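Local coordinates for protein nicastrin (Dictyostelium purpureum, PDB 4R12) that probably recruits substrates as an essential subunit of gamma-secretase, the membrane complex that cleaves Notch receptors and the amyloid precursor protein within the bilayer, at residues A[22-27]-A[34-39]; A[181-186]-A[571-576]; A[282-287]-A[303-308]; A[325-330]-A[410-415]; A[400-403]-A[407-410]. One frame throughout, in Å; residues are numbered along the deposited sequence.

Interaction 1. Residues A[22-27]-A[34-39]; sequences YPCTKI and FGCSSK
Ile-27 and Phe-34 run alongside each other in the same sense, so that the isoleucine covers one face of the phenyl ring. Its branch point does the touching: Ile-27 CB stands 3.5 Å from Phe-34 CZ, offset toward the rim, and Ile-27 CG2 follows at 3.6 Å from the same CZ. The ring reaches this place because Phe-34 CG sits between its own backbone N and carbonyl carbon (chi1 62°), which swings the ring back across the partner strand. Beneath the pair the backbones exchange two bonds, Ile-27 N to Phe-34 O and Phe-34 N to Ile-27 O, both 2.9 Å. This is the closing part of a beta-hairpin in the small lobe, formed by strand 21-29 and the short strand 33-34, and Ile-27 with Phe-34 is its antiparallel hydrogen-bonded pair. At Gly-35 the second chain turns a corner, and the regular pairing gives way to a weak bond from Cys-36 N to Thr-25 O (3.2 Å) and a CA-H...O contact from Gly-35 CA to Thr-25 O (3.3 Å). A disulfide fixes the two chains there, with Cys-24 SG and Cys-36 SG 2.1 Å apart and a chi3 of 80°. At this corner the long chain of Lys-26, bent at its second torsion, curls over the glycine peptide. Its NZ donates a hydrogen bond of 2.8 Å to Gly-35 O, from above the carbonyl plane, 45° out of it, while Ser-138 OG supplies the same ammonium group with a second partner.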
# COMPACT_ATOMS: atom_id res chain seq x y z
N TYR A 22 5.89 11.54 -12.58
CA TYR A 22 5.96 10.54 -11.52
C TYR A 22 7.31 9.82 -11.60
O TYR A 22 7.50 8.93 -12.42
CB TYR A 22 4.81 9.55 -11.63
CG TYR A 22 3.46 10.21 -11.89
CD1 TYR A 22 2.78 10.87 -10.88
CD2 TYR A 22 2.87 10.17 -13.16
CE1 TYR A 22 1.54 11.49 -11.12
CE2 TYR A 22 1.64 10.77 -13.40
CZ TYR A 22 0.98 11.43 -12.38
OH TYR A 22 -0.25 12.02 -12.60
N PRO A 23 8.24 10.21 -10.73
CA PRO A 23 9.62 9.71 -10.82
C PRO A 23 9.80 8.30 -10.26
O PRO A 23 9.09 7.87 -9.34
CB PRO A 23 10.41 10.72 -9.99
CG PRO A 23 9.42 11.18 -8.95
CD PRO A 23 8.06 11.17 -9.62
N CYS A 24 10.77 7.60 -10.84
CA CYS A 24 11.37 6.44 -10.21
C CYS A 24 12.38 6.93 -9.18
O CYS A 24 13.23 7.76 -9.50
CB CYS A 24 12.05 5.57 -11.28
SG CYS A 24 13.06 4.24 -10.61
N THR A 25 12.29 6.45 -7.94
CA THR A 25 13.17 6.96 -6.88
C THR A 25 14.11 5.86 -6.43
O THR A 25 13.95 4.71 -6.82
CB THR A 25 12.36 7.47 -5.68
OG1 THR A 25 11.62 6.38 -5.13
CG2 THR A 25 11.38 8.59 -6.12
N LYS A 26 15.10 6.22 -5.61
CA LYS A 26 16.11 5.25 -5.16
C LYS A 26 15.82 4.71 -3.76
O LYS A 26 15.57 5.47 -2.82
CB LYS A 26 17.52 5.88 -5.18
CG LYS A 26 18.66 4.86 -5.42
CD LYS A 26 18.92 4.71 -6.92
CE LYS A 26 19.79 3.50 -7.27
NZ LYS A 26 20.03 3.46 -8.75
N ILE A 27 15.87 3.38 -3.64
CA ILE A 27 15.69 2.73 -2.35
C ILE A 27 16.94 1.92 -2.03
O ILE A 27 17.40 1.14 -2.86
CB ILE A 27 14.46 1.80 -2.34
CG1 ILE A 27 13.19 2.56 -2.76
CG2 ILE A 27 14.29 1.14 -0.98
CD1 ILE A 27 12.67 3.48 -1.72
N PHE A 34 18.18 -0.16 -5.37
CA PHE A 34 17.40 -0.32 -6.59
C PHE A 34 16.62 0.95 -6.86
O PHE A 34 16.60 1.87 -6.04
CB PHE A 34 16.47 -1.55 -6.50
CG PHE A 34 15.43 -1.49 -5.39
CD1 PHE A 34 15.71 -2.01 -4.13
CD2 PHE A 34 14.16 -0.98 -5.63
CE1 PHE A 34 14.73 -1.99 -3.11
CE2 PHE A 34 13.18 -0.94 -4.62
CZ PHE A 34 13.48 -1.45 -3.36
N GLY A 35 16.00 1.02 -8.03
CA GLY A 35 15.37 2.25 -8.45
C GLY A 35 16.36 3.16 -9.16
O GLY A 35 17.44 2.72 -9.58
N CYS A 36 16.00 4.43 -9.27
CA CYS A 36 16.67 5.33 -10.20
C CYS A 36 17.09 6.64 -9.56
O CYS A 36 16.60 7.02 -8.49
CB CYS A 36 15.75 5.64 -11.38
SG CYS A 36 14.66 4.30 -11.91
N SER A 37 17.98 7.34 -10.24
CA SER A 37 18.35 8.69 -9.88
C SER A 37 18.84 9.41 -11.12
O SER A 37 19.36 8.79 -12.04
CB SER A 37 19.44 8.69 -8.80
OG SER A 37 19.83 10.02 -8.50
N SER A 38 18.65 10.72 -11.16
CA SER A 38 19.36 11.51 -12.15
C SER A 38 20.77 11.78 -11.64
O SER A 38 21.07 11.57 -10.46
CB SER A 38 18.64 12.84 -12.42
OG SER A 38 18.68 13.68 -11.29
N LYS A 39 21.64 12.21 -12.54
CA LYS A 39 22.93 12.73 -12.12
C LYS A 39 22.70 14.04 -11.38
O LYS A 39 21.62 14.65 -11.46
CB LYS A 39 23.86 12.96 -13.33
CG LYS A 39 24.43 11.68 -13.94
CD LYS A 39 25.53 11.10 -13.06
CE LYS A 39 26.17 9.85 -13.67
NZ LYS A 39 25.97 9.79 -15.15

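Interaction 2. Residues A[181-186]-A[571-576]; sequences INSETC and IFTESN
The first turn of helix 183-189 rests on strand 572-575, with the CA atoms of Ser-183 and Thr-573 6.0 Å apart and the backbones diverging to 7.6 Å between the CA atoms of Cys-186 and Ser-575. The motif is an N-capped helix start laid against a strand. Asn-182 is the N-cap, and its OD1 receives Thr-185 N at 2.9 Å, almost in line with the carbonyl bond, as well as Thr-185 OG1, which comes from above the amide carbonyl plane. Two donors from one residue thus hold the cap. The strand underneath is itself central: it lies between strands 21-29 and 192-203, antiparallel to both, and Ser-183 also touches Met-28 of strand 21-29. Across the contact, Ser-183 directs its side chain at the strand. Its OG meets Thr-573 OG1 at 2.9 Å in a hydroxyl-to-hydroxyl hydrogen bond, in which either could be the donor. Thr-573 is turned so that OG1 lies between its backbone N and carbonyl carbon (chi1 62°), which presents the hydroxyl to the helix and leaves the methyl CG2 alongside, 3.6 Å from Ser-183 OG. Ile-571 adds an apolar flank: its CG2 branch packs 3.5 Å from that same serine oxygen, and the residue also touches Phe-553. All four touching residues are buried. Cys-186, one turn further along the helix and joined by a disulfide to Cys-192 of strand 192-203, brings its sulfur near the same threonine hydroxyl, with Cys-186 SG 3.3 Å from Thr-573 OG1.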
# COMPACT_ATOMS: atom_id res chain seq x y z
N ILE A 181 24.23 3.62 -2.70
CA ILE A 181 25.09 2.52 -2.32
C ILE A 181 24.44 1.45 -1.49
O ILE A 181 24.20 0.39 -1.96
CB ILE A 181 26.37 3.03 -1.67
CG1 ILE A 181 27.08 3.92 -2.67
CG2 ILE A 181 27.25 1.88 -1.26
CD1 ILE A 181 28.15 4.75 -2.06
N ASN A 182 24.20 1.74 -0.25
CA ASN A 182 23.44 0.82 0.61
C ASN A 182 22.91 1.56 1.84
O ASN A 182 23.24 2.73 2.06
CB ASN A 182 24.29 -0.40 1.01
CG ASN A 182 25.58 -0.02 1.74
OD1 ASN A 182 25.60 0.88 2.57
ND2 ASN A 182 26.66 -0.72 1.42
N SER A 183 22.09 0.88 2.64
CA SER A 183 21.42 1.54 3.75
C SER A 183 22.39 2.00 4.83
O SER A 183 22.22 3.09 5.38
CB SER A 183 20.37 0.62 4.36
OG SER A 183 19.31 0.41 3.45
N GLU A 184 23.39 1.19 5.15
CA GLU A 184 24.38 1.58 6.15
C GLU A 184 24.99 2.93 5.78
O GLU A 184 25.08 3.83 6.61
CB GLU A 184 25.47 0.51 6.29
CG GLU A 184 26.72 0.98 7.00
CD GLU A 184 27.85 1.30 6.03
OE1 GLU A 184 28.41 0.36 5.41
OE2 GLU A 184 28.17 2.50 5.89
N THR A 185 25.36 3.06 4.52
CA THR A 185 26.00 4.27 4.01
C THR A 185 25.10 5.50 4.00
O THR A 185 25.49 6.55 4.49
CB THR A 185 26.53 4.03 2.59
OG1 THR A 185 27.42 2.91 2.59
CG2 THR A 185 27.26 5.26 2.07
N CYS A 186 23.90 5.38 3.43
CA CYS A 186 23.04 6.55 3.33
C CYS A 186 22.51 6.94 4.71
O CYS A 186 22.34 8.13 4.99
CB CYS A 186 21.90 6.33 2.33
SG CYS A 186 20.63 5.15 2.81
N ILE A 571 15.44 -4.43 5.81
CA ILE A 571 16.14 -3.15 5.79
C ILE A 571 15.90 -2.42 4.47
O ILE A 571 16.53 -2.75 3.47
CB ILE A 571 17.65 -3.32 5.97
CG1 ILE A 571 17.96 -4.05 7.28
CG2 ILE A 571 18.34 -1.94 5.92
CD1 ILE A 571 17.45 -3.33 8.51
N PHE A 572 15.00 -1.45 4.49
CA PHE A 572 14.71 -0.63 3.32
C PHE A 572 14.76 0.82 3.74
O PHE A 572 14.13 1.21 4.72
CB PHE A 572 13.34 -0.95 2.71
CG PHE A 572 13.23 -2.36 2.22
CD1 PHE A 572 13.61 -2.69 0.94
CD2 PHE A 572 12.74 -3.35 3.04
CE1 PHE A 572 13.50 -3.99 0.47
CE2 PHE A 572 12.64 -4.65 2.59
CZ PHE A 572 13.02 -4.97 1.30
N THR A 573 15.52 1.62 3.00
CA THR A 573 15.66 3.04 3.31
C THR A 573 15.57 3.84 2.03
O THR A 573 16.40 3.69 1.12
CB THR A 573 17.00 3.36 4.01
OG1 THR A 573 18.09 3.03 3.14
CG2 THR A 573 17.13 2.60 5.33
N GLU A 574 14.59 4.73 1.97
CA GLU A 574 14.37 5.52 0.77
C GLU A 574 15.26 6.75 0.77
O GLU A 574 15.38 7.45 1.78
CB GLU A 574 12.91 5.94 0.67
CG GLU A 574 12.61 6.86 -0.50
CD GLU A 574 11.14 7.22 -0.55
OE1 GLU A 574 10.77 8.35 -0.15
OE2 GLU A 574 10.35 6.35 -0.96
N SER A 575 15.90 7.00 -0.37
CA SER A 575 16.71 8.21 -0.54
C SER A 575 15.94 9.48 -0.23
O SER A 575 14.76 9.60 -0.61
CB SER A 575 17.22 8.30 -1.98
OG SER A 575 17.95 9.50 -2.17
N ASN A 576 16.60 10.42 0.44
CA ASN A 576 16.11 11.80 0.50
C ASN A 576 16.28 12.43 -0.87
O ASN A 576 17.15 12.02 -1.64
CB ASN A 576 16.87 12.65 1.53
CG ASN A 576 16.70 12.17 2.96
OD1 ASN A 576 15.75 11.45 3.28
ND2 ASN A 576 17.62 12.57 3.84

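Interaction 3. Residues A[282-287]-A[303-308]; sequences INDLLN and PPRADL
Asp-284 and Arg-305 reach toward each other from the two segments and meet in a bidentate salt bridge, the whole of the direct contact between 282-287 and 303-308. The arginine grips side-on, through NE and one terminal nitrogen: Arg-305 NE lies 2.8 Å from Asp-284 OD2, and Arg-305 NH2 lies 3.0 Å from Asp-284 OD1. Both oxygens are met on their syn sides, and the carboxylate and guanidinium planes are only 21° apart. The NH2 bond is nearly straight, at 173°, with its oxygen in the guanidinium plane, whereas the NE bond is more bent and tilted. A bend at the second torsion of Arg-305 (chi2 -70°) turns this edge to the helix. Because the CA atoms of the two residues are 10.1 Å apart, the side chains alone span the gap. They tie the end of helix 276-287, in the large lobe, to the loop leading to helix 309-313; the intervening chain carries the disulfide Cys-290 to Cys-300. One further hydrogen bond holds each partner. Arg-305 NH1 reaches back to Pro-304 O at 2.9 Å, in its own guanidinium plane, so a third nitrogen is used and rotation of the group is restrained. Asp-284 OD2 also binds His-546 NE2 of strand 542-548, which gives the buried carboxylate three donors and would probably favour its charged form. Separately, within the helix, Asn-287 ND2 bonds to Asn-283 OD1, four residues earlier, at 2.8 Å. In the loop, Asp-307 OD2 holds His-544 ND1, so the same strand 542-548 is reached from both segments.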
# COMPACT_ATOMS: atom_id res chain seq x y z
N ILE A 282 2.61 -6.40 16.95
CA ILE A 282 2.71 -7.65 17.72
C ILE A 282 3.85 -7.59 18.74
O ILE A 282 3.69 -7.98 19.90
CB ILE A 282 2.93 -8.86 16.79
CG1 ILE A 282 1.64 -9.16 16.02
CG2 ILE A 282 3.38 -10.11 17.59
CD1 ILE A 282 1.86 -10.01 14.79
N ASN A 283 5.00 -7.08 18.31
CA ASN A 283 6.13 -6.92 19.22
C ASN A 283 5.75 -6.07 20.43
O ASN A 283 6.11 -6.40 21.56
CB ASN A 283 7.33 -6.30 18.50
CG ASN A 283 8.59 -6.34 19.34
OD1 ASN A 283 9.03 -7.41 19.74
ND2 ASN A 283 9.17 -5.17 19.61
N ASP A 284 5.01 -4.99 20.20
CA ASP A 284 4.60 -4.13 21.30
C ASP A 284 3.58 -4.81 22.20
O ASP A 284 3.63 -4.68 23.43
CB ASP A 284 4.04 -2.80 20.76
CG ASP A 284 5.15 -1.79 20.47
OD1 ASP A 284 6.33 -2.11 20.72
OD2 ASP A 284 4.83 -0.66 20.03
N LEU A 285 2.65 -5.55 21.61
CA LEU A 285 1.68 -6.30 22.41
C LEU A 285 2.35 -7.27 23.39
O LEU A 285 1.88 -7.44 24.51
CB LEU A 285 0.73 -7.09 21.50
CG LEU A 285 -0.23 -6.27 20.65
CD1 LEU A 285 -1.18 -7.20 19.93
CD2 LEU A 285 -0.98 -5.26 21.52
N LEU A 286 3.43 -7.89 22.95
CA LEU A 286 4.06 -8.95 23.73
C LEU A 286 5.18 -8.44 24.62
O LEU A 286 5.47 -9.04 25.66
CB LEU A 286 4.60 -10.04 22.81
CG LEU A 286 3.58 -10.81 21.96
CD1 LEU A 286 4.31 -11.67 20.93
CD2 LEU A 286 2.68 -11.67 22.84
N ASN A 287 5.82 -7.34 24.23
CA ASN A 287 7.08 -6.95 24.86
C ASN A 287 7.18 -5.52 25.39
O ASN A 287 8.12 -5.21 26.11
CB ASN A 287 8.22 -7.16 23.86
CG ASN A 287 8.34 -8.60 23.44
OD1 ASN A 287 8.19 -9.51 24.25
ND2 ASN A 287 8.57 -8.82 22.15
N PRO A 303 10.41 4.22 26.05
CA PRO A 303 10.60 4.57 24.64
C PRO A 303 9.38 5.30 24.08
O PRO A 303 8.28 5.11 24.60
CB PRO A 303 10.81 3.22 23.95
CG PRO A 303 10.10 2.25 24.83
CD PRO A 303 10.18 2.77 26.23
N PRO A 304 9.57 6.14 23.06
CA PRO A 304 8.46 6.98 22.60
C PRO A 304 7.33 6.19 21.94
O PRO A 304 7.56 5.42 21.01
CB PRO A 304 9.13 7.93 21.60
CG PRO A 304 10.43 7.30 21.26
CD PRO A 304 10.85 6.49 22.43
N ARG A 305 6.13 6.39 22.47
CA ARG A 305 4.88 5.96 21.84
C ARG A 305 3.85 7.07 22.01
O ARG A 305 3.60 7.54 23.13
CB ARG A 305 4.36 4.66 22.44
CG ARG A 305 5.32 3.48 22.35
CD ARG A 305 5.48 2.97 20.92
NE ARG A 305 6.18 1.68 20.91
CZ ARG A 305 7.50 1.55 20.90
NH1 ARG A 305 8.27 2.63 20.89
NH2 ARG A 305 8.05 0.35 20.91
N ALA A 306 3.25 7.50 20.91
CA ALA A 306 2.32 8.61 20.95
C ALA A 306 0.95 8.23 21.51
O ALA A 306 0.11 9.09 21.76
CB ALA A 306 2.18 9.21 19.56
N ASP A 307 0.71 6.93 21.69
CA ASP A 307 -0.61 6.45 22.09
C ASP A 307 -0.49 5.07 22.75
O ASP A 307 -0.00 4.12 22.13
CB ASP A 307 -1.54 6.39 20.87
CG ASP A 307 -3.01 6.23 21.23
OD1 ASP A 307 -3.32 5.77 22.36
OD2 ASP A 307 -3.86 6.55 20.37
N LEU A 308 -0.94 4.96 24.00
CA LEU A 308 -0.74 3.73 24.77
C LEU A 308 -1.99 2.84 24.85
O LEU A 308 -2.02 1.90 25.64
CB LEU A 308 -0.26 4.07 26.19
CG LEU A 308 1.17 4.63 26.30
CD1 LEU A 308 1.46 5.09 27.72
CD2 LEU A 308 2.17 3.59 25.85

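Interaction 4. Residues A[325-330]-A[410-415]; sequences LNQIGR and PYYGYE
Two loops that leave the carboxyl ends of the neighbouring parallel strands 319-325 and 397-401 in the large lobe meet here, with Gln-327 and Arg-330 on one and Tyr-412 and Pro-410 on the other. The side chain of Gln-327 lies roughly perpendicular to that of Tyr-412. Its OE1 comes to the ring edge, in plane, 3.4 Å from Tyr-412 CD2, and Gln-327 CD follows at 4.0 Å from the same carbon; amide and ring planes are 73° apart. The oxygen is not left to this edge alone, since Asn-409 ND2 donates to it and helps hold the amide in place. Tyr-412 offers that edge with CG anti to its backbone N (chi1 -175°). It belongs to a type II beta turn, Tyr-411 to Tyr-414, with Gly-413 at the third position. The second meeting is apolar over polar: Pro-410 CD lies over one face of the Arg-330 guanidinium, toward its rim at the NE end, 3.5 Å from Arg-330 NE and 3.7 Å from Arg-330 CD, while Pro-410 CG lies 4.1 Å from Arg-330 CZ. A bend at the third torsion of the arginine (chi3 81°) turns this face to the proline, and the bond from Arg-330 NH1 to Asn-421 O helps keep it there. The turn itself reaches the small lobe: Tyr-412 O bonds to Ser-107 OG and Tyr-411 OH to Tyr-104 O. Loops gathered at the carboxyl ends of parallel strands are typical of the alpha/beta fold of the aminopeptidase relatives, whose active sites lie in that position.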
# COMPACT_ATOMS: atom_id res chain seq x y z
N LEU A 325 -8.12 -9.83 4.80
CA LEU A 325 -8.46 -9.61 3.40
C LEU A 325 -7.16 -9.41 2.62
O LEU A 325 -6.35 -8.57 2.98
CB LEU A 325 -9.36 -8.39 3.26
CG LEU A 325 -10.59 -8.41 4.16
CD1 LEU A 325 -11.46 -7.21 3.83
CD2 LEU A 325 -11.37 -9.72 4.00
N ASN A 326 -6.94 -10.18 1.56
CA ASN A 326 -5.68 -10.05 0.85
C ASN A 326 -5.82 -10.37 -0.63
O ASN A 326 -5.66 -11.53 -1.05
CB ASN A 326 -4.61 -10.94 1.49
CG ASN A 326 -3.20 -10.50 1.12
OD1 ASN A 326 -2.86 -10.43 -0.05
ND2 ASN A 326 -2.40 -10.14 2.13
N GLN A 327 -6.11 -9.31 -1.39
CA GLN A 327 -6.48 -9.33 -2.82
C GLN A 327 -7.84 -10.01 -3.05
O GLN A 327 -7.92 -11.23 -3.25
CB GLN A 327 -5.38 -9.99 -3.67
CG GLN A 327 -4.00 -9.36 -3.45
CD GLN A 327 -3.03 -9.67 -4.60
OE1 GLN A 327 -2.90 -8.89 -5.55
NE2 GLN A 327 -2.37 -10.82 -4.52
N ILE A 328 -8.91 -9.22 -3.02
CA ILE A 328 -10.26 -9.78 -3.11
C ILE A 328 -11.12 -9.13 -4.19
O ILE A 328 -12.34 -9.35 -4.25
CB ILE A 328 -10.99 -9.69 -1.74
CG1 ILE A 328 -11.16 -8.24 -1.29
CG2 ILE A 328 -10.26 -10.53 -0.68
CD1 ILE A 328 -12.08 -8.09 -0.06
N GLY A 329 -10.47 -8.36 -5.07
CA GLY A 329 -11.18 -7.57 -6.07
C GLY A 329 -11.22 -8.18 -7.46
O GLY A 329 -11.80 -7.62 -8.41
N ARG A 330 -10.59 -9.34 -7.61
CA ARG A 330 -10.69 -10.07 -8.87
C ARG A 330 -11.16 -11.48 -8.68
O ARG A 330 -10.55 -12.41 -9.20
CB ARG A 330 -9.34 -10.11 -9.58
CG ARG A 330 -9.07 -8.90 -10.40
CD ARG A 330 -7.75 -9.03 -11.15
NE ARG A 330 -7.85 -9.82 -12.36
CZ ARG A 330 -8.21 -9.34 -13.55
NH1 ARG A 330 -8.55 -8.07 -13.69
NH2 ARG A 330 -8.24 -10.15 -14.61
N PRO A 410 -3.19 -9.57 -12.43
CA PRO A 410 -2.21 -9.65 -13.52
C PRO A 410 -1.23 -8.47 -13.54
O PRO A 410 -0.31 -8.44 -14.36
CB PRO A 410 -3.09 -9.64 -14.76
CG PRO A 410 -4.27 -8.82 -14.36
CD PRO A 410 -4.50 -9.06 -12.90
N TYR A 411 -1.41 -7.52 -12.63
CA TYR A 411 -0.56 -6.34 -12.58
C TYR A 411 -0.08 -6.06 -11.17
O TYR A 411 -0.11 -4.92 -10.71
CB TYR A 411 -1.32 -5.11 -13.14
CG TYR A 411 -1.59 -5.26 -14.61
CD1 TYR A 411 -0.55 -5.27 -15.53
CD2 TYR A 411 -2.88 -5.43 -15.09
CE1 TYR A 411 -0.79 -5.42 -16.89
CE2 TYR A 411 -3.13 -5.58 -16.45
CZ TYR A 411 -2.08 -5.58 -17.34
OH TYR A 411 -2.33 -5.73 -18.69
N TYR A 412 0.39 -7.10 -10.48
CA TYR A 412 0.78 -6.93 -9.09
C TYR A 412 1.97 -5.97 -8.94
O TYR A 412 3.01 -6.15 -9.56
CB TYR A 412 1.13 -8.29 -8.45
CG TYR A 412 1.44 -8.15 -6.99
CD1 TYR A 412 2.73 -7.88 -6.55
CD2 TYR A 412 0.43 -8.28 -6.04
CE1 TYR A 412 3.01 -7.74 -5.21
CE2 TYR A 412 0.69 -8.14 -4.69
CZ TYR A 412 1.99 -7.87 -4.28
OH TYR A 412 2.27 -7.72 -2.94
N GLY A 413 1.81 -4.95 -8.09
CA GLY A 413 2.89 -4.01 -7.82
C GLY A 413 3.18 -3.10 -9.00
O GLY A 413 4.34 -2.76 -9.28
N TYR A 414 2.13 -2.69 -9.69
CA TYR A 414 2.30 -1.97 -10.95
C TYR A 414 1.15 -0.98 -11.18
O TYR A 414 0.03 -1.22 -10.73
CB TYR A 414 2.40 -2.98 -12.10
CG TYR A 414 2.60 -2.35 -13.45
CD1 TYR A 414 3.75 -1.62 -13.74
CD2 TYR A 414 1.64 -2.49 -14.45
CE1 TYR A 414 3.93 -1.02 -14.99
CE2 TYR A 414 1.81 -1.90 -15.70
CZ TYR A 414 2.96 -1.17 -15.96
OH TYR A 414 3.11 -0.59 -17.20
N GLU A 415 1.45 0.12 -11.88
CA GLU A 415 0.49 1.21 -12.10
C GLU A 415 -0.82 0.77 -12.75
O GLU A 415 -1.86 1.38 -12.52
CB GLU A 415 1.12 2.31 -12.97
CG GLU A 415 1.74 1.76 -14.25
CD GLU A 415 1.99 2.80 -15.33
OE1 GLU A 415 1.26 3.81 -15.38
OE2 GLU A 415 2.90 2.60 -16.15

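Interaction 5. Residues A[400-403]-A[407-410]; sequences ITDH and YSNP
An ST turn at the end of strand 397-401, with Thr-401 OG1 accepting from His-403 N at 3.1 Å and 167°, sets His-403 against Tyr-407 where the chain doubles back in the large lobe. The two rings form a T-shaped pair. The tyrosine edge is turned to the histidine face, with centroids 4.9 Å apart and planes at 73°. Tyr-407 CD1 does the touching, 3.5 Å from both His-403 CE1 and His-403 NE2, and Tyr-407 CA lies over the same face. On the opposite face of the imidazole sits Thr-401 OG1, toward the rim, so the turn that positions the ring also covers it. His-403 CG lies between its backbone N and carbonyl carbon (chi1 57°), which brings the imidazole beside the tyrosine, and a bond from His-403 ND1 to Tyr-405 O fixes the ring's rotation. Next along, the hydroxyl of Ser-408 bridges the two arms: its OG gives a hydrogen bond, modelled unusually short at 2.5 Å, to Asp-402 O, arriving from above the carbonyl plane. A water completes the closure, donating to Asp-402 OD1 at 2.7 Å and accepting from Asn-409 N at 2.9 Å. The other carboxylate oxygen, Asp-402 OD2, takes the backbone N of Arg-330 from the adjoining loop. The chemistry implies a bend closed without pairing opposite charges: two hydroxyls, backbone groups and one water join the polar atoms, while the direct hydrogen bond and the edge-to-face rings join the two arms.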
# COMPACT_ATOMS: atom_id res chain seq x y z
N ILE A 400 -8.52 -14.44 3.20
CA ILE A 400 -9.43 -14.44 2.06
C ILE A 400 -8.77 -13.78 0.84
O ILE A 400 -8.37 -12.62 0.92
CB ILE A 400 -10.75 -13.71 2.40
CG1 ILE A 400 -11.38 -14.29 3.68
CG2 ILE A 400 -11.70 -13.76 1.22
CD1 ILE A 400 -12.74 -13.65 4.06
N THR A 401 -8.67 -14.51 -0.27
CA THR A 401 -8.06 -13.98 -1.49
C THR A 401 -8.89 -14.32 -2.71
O THR A 401 -9.88 -15.05 -2.61
CB THR A 401 -6.62 -14.56 -1.73
OG1 THR A 401 -6.72 -15.85 -2.35
CG2 THR A 401 -5.83 -14.69 -0.43
N ASP A 402 -8.46 -13.83 -3.87
CA ASP A 402 -9.15 -14.12 -5.12
C ASP A 402 -8.39 -15.14 -5.97
O ASP A 402 -8.60 -15.22 -7.19
CB ASP A 402 -9.38 -12.84 -5.94
CG ASP A 402 -8.11 -12.07 -6.19
OD1 ASP A 402 -7.00 -12.64 -6.03
OD2 ASP A 402 -8.23 -10.87 -6.55
N HIS A 403 -7.53 -15.93 -5.34
CA HIS A 403 -6.76 -16.93 -6.07
C HIS A 403 -6.52 -18.19 -5.24
O HIS A 403 -6.36 -18.13 -4.02
CB HIS A 403 -5.41 -16.35 -6.50
CG HIS A 403 -4.59 -15.83 -5.35
ND1 HIS A 403 -3.57 -16.56 -4.77
CD2 HIS A 403 -4.69 -14.69 -4.63
CE1 HIS A 403 -3.05 -15.87 -3.77
NE2 HIS A 403 -3.72 -14.74 -3.66
N TYR A 407 -1.50 -15.76 -8.40
CA TYR A 407 -2.29 -14.54 -8.24
C TYR A 407 -3.27 -14.33 -9.39
O TYR A 407 -2.92 -14.52 -10.56
CB TYR A 407 -1.37 -13.30 -8.16
CG TYR A 407 -0.69 -13.05 -6.83
CD1 TYR A 407 -1.02 -13.76 -5.68
CD2 TYR A 407 0.29 -12.05 -6.73
CE1 TYR A 407 -0.39 -13.49 -4.46
CE2 TYR A 407 0.92 -11.78 -5.52
CZ TYR A 407 0.58 -12.51 -4.39
OH TYR A 407 1.21 -12.22 -3.20
N SER A 408 -4.50 -13.92 -9.08
CA SER A 408 -5.41 -13.49 -10.13
C SER A 408 -5.04 -12.08 -10.64
O SER A 408 -5.23 -11.77 -11.81
CB SER A 408 -6.86 -13.51 -9.60
OG SER A 408 -7.21 -14.85 -9.26
N ASN A 409 -4.52 -11.25 -9.75
CA ASN A 409 -3.96 -9.94 -10.12
C ASN A 409 -2.89 -10.04 -11.21
O ASN A 409 -1.79 -10.54 -10.95
CB ASN A 409 -3.37 -9.27 -8.87
CG ASN A 409 -3.06 -7.78 -9.07
OD1 ASN A 409 -3.11 -7.26 -10.19
ND2 ASN A 409 -2.71 -7.10 -7.98
N PRO A 410 -3.19 -9.57 -12.43
CA PRO A 410 -2.21 -9.65 -13.52
C PRO A 410 -1.23 -8.47 -13.54
O PRO A 410 -0.31 -8.44 -14.36
CB PRO A 410 -3.09 -9.64 -14.76
CG PRO A 410 -4.27 -8.82 -14.36
CD PRO A 410 -4.50 -9.06 -12.90
O HOH W 1 -4.53 -12.00 -6.97

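Interactions 1, 2 and 5 are buried, whereas 3 and 4 are only partly so. Interactions 1 and 2 adjoin through neighbouring strands 21-29 and 572-575: Lys-26 O lies 2.9 Å from Ser-575 N, and Ile-27 CD1 packs on Glu-574 CB. The disulfide of interaction 1 joins its two segments, whereas that of interaction 2 leads out to Cys-192. Interactions 4 and 5 are closer still, with centres about 7 Å apart; they share Pro-410 and serve adjoining parallel strands, but 4 relies on side-chain edges and faces while 5 uses hydroxyl, water and ring contacts. Interaction 3 stands apart, its centre at least about 25 Å from every other, and alone uses a salt bridge between its segments.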